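Local coordinates for SH3 domain-containing protein (PDB 4NQI) that remodels membranes through its inverse BAR domain, probably binding phosphatidylinositol lipids, to help control osmoregulation, phagocytosis and cytokinesis, at residues L57-A60 against D61-T64. Sequence-based numbering, arbitrary orientation.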
loop_
_atom_site.group_PDB
_atom_site.type_symbol
_atom_site.label_atom_id
_atom_site.label_comp_id
_atom_site.label_asym_id
_atom_site.label_seq_id
_atom_site.Cartn_x
_atom_site.Cartn_y
_atom_site.Cartn_z
ATOM N N LEU B 57 -8.449 -7.309 6.808
ATOM C CA LEU B 57 -9.396 -7.343 7.919
ATOM C C LEU B 57 -9.590 -8.757 8.471
ATOM O O LEU B 57 -9.670 -8.950 9.689
ATOM C CB LEU B 57 -10.738 -6.746 7.490
ATOM C CG LEU B 57 -10.686 -5.272 7.084
ATOM C CD1 LEU B 57 -12.042 -4.780 6.608
ATOM C CD2 LEU B 57 -10.198 -4.427 8.245
ATOM N N VAL B 58 -9.675 -9.736 7.571
ATOM C CA VAL B 58 -9.748 -11.138 7.966
ATOM C C VAL B 58 -8.520 -11.502 8.795
ATOM O O VAL B 58 -8.639 -12.129 9.850
ATOM C CB VAL B 58 -9.833 -12.063 6.740
ATOM C CG1 VAL B 58 -9.826 -13.525 7.168
ATOM C CG2 VAL B 58 -11.079 -11.753 5.923
ATOM N N LEU B 59 -7.347 -11.092 8.315
ATOM C CA LEU B 59 -6.095 -11.320 9.035
ATOM C C LEU B 59 -6.136 -10.697 10.427
ATOM O O LEU B 59 -5.741 -11.329 11.408
ATOM C CB LEU B 59 -4.905 -10.771 8.241
ATOM C CG LEU B 59 -3.546 -10.771 8.949
ATOM C CD1 LEU B 59 -3.161 -12.173 9.402
ATOM C CD2 LEU B 59 -2.459 -10.187 8.056
ATOM N N ALA B 60 -6.622 -9.462 10.504
ATOM C CA ALA B 60 -6.798 -8.781 11.783
ATOM C C ALA B 60 -7.686 -9.585 12.737
ATOM O O ALA B 60 -7.387 -9.691 13.928
ATOM C CB ALA B 60 -7.372 -7.389 11.566
ATOM N N ASP B 61 -8.770 -10.149 12.208
ATOM C CA ASP B 61 -9.713 -10.916 13.020
ATOM C C ASP B 61 -9.101 -12.205 13.569
ATOM O O ASP B 61 -9.382 -12.592 14.705
ATOM C CB ASP B 61 -10.984 -11.230 12.227
ATOM C CG ASP B 61 -12.035 -11.943 13.064
ATOM O OD1 ASP B 61 -12.753 -11.263 13.827
ATOM O OD2 ASP B 61 -12.149 -13.184 12.956
ATOM N N THR B 62 -8.270 -12.865 12.764
ATOM C CA THR B 62 -7.596 -14.086 13.203
ATOM C C THR B 62 -6.630 -13.793 14.348
ATOM O O THR B 62 -6.435 -14.624 15.233
ATOM C CB THR B 62 -6.840 -14.791 12.050
ATOM O OG1 THR B 62 -5.722 -13.996 11.638
ATOM C CG2 THR B 62 -7.761 -15.021 10.866
ATOM N N LEU B 63 -6.030 -12.606 14.323
ATOM C CA LEU B 63 -5.121 -12.182 15.383
ATOM C C LEU B 63 -5.890 -11.877 16.667
ATOM O O LEU B 63 -5.427 -12.192 17.766
ATOM C CB LEU B 63 -4.311 -10.961 14.942
ATOM C CG LEU B 63 -3.288 -11.211 13.831
ATOM C CD1 LEU B 63 -2.715 -9.905 13.303
ATOM C CD2 LEU B 63 -2.166 -12.100 14.335
ATOM N N THR B 64 -7.064 -11.265 16.522
ATOM C CA THR B 64 -7.943 -10.989 17.655
ATOM C C THR B 64 -8.375 -12.290 18.327
ATOM O O THR B 64 -8.447 -12.369 19.554
ATOM C CB THR B 64 -9.195 -10.193 17.220
ATOM O OG1 THR B 64 -8.799 -8.913 16.715
ATOM C CG2 THR B 64 -10.138 -9.986 18.391
#
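Four consecutive i to i+4 backbone hydrogen bonds, from Asp61 N to Leu57 O through Thr64 N to Ala60 O, identify the last turns of helix 15-64, a long helix of the I-BAR domain, as regular alpha-helix. The shortest joins Asp61 N to Leu57 O at 2.9 Å. The longest, Leu63 N to Leu59 O, measures 3.2 Å. Two threonine hydroxyls add bonds of unlike geometry. Thr62 OG1 lies 2.7 Å from Leu59 O, reaching one turn back from i to i-3; it can do so because chi1 of 68° sets the hydroxyl between its own backbone N and carbonyl carbon. The same rotation brings Thr62 CG2 to 3.2 Å from Val58 O. Thr64 OG1 instead turns back to i-4, giving a longer bond of 3.2 Å to Ala60 O, and it sits above that carbonyl's plane, 37° out of it. Leu59 O and Ala60 O therefore each accept a hydroxyl as well as a main-chain N-H. Around the first of these, Leu63 CG packs 3.4 Å from Leu59 O, while Leu59 CD1 comes 3.9 Å from Thr62 OG1. With an alanine at Thr62 both OG1 and CG2 are gone, and Leu59 O would probably keep the Leu63 amide but lack a hydroxyl donor, with a gap likely beside Val58 O. Beyond this turn, Leu63 meets Leu81 and Ala82 of helix 72-140 and also Phe191 of the second subunit, whose Val38 and Ala41 lie against Thr62 and Leu59 respectively. Each threonine hydroxyl thus donates its proton to a carbonyl of its own helix, meeting its donor need without a partner from helix 72-140 or the second subunit, against which the side chain of Leu63 packs.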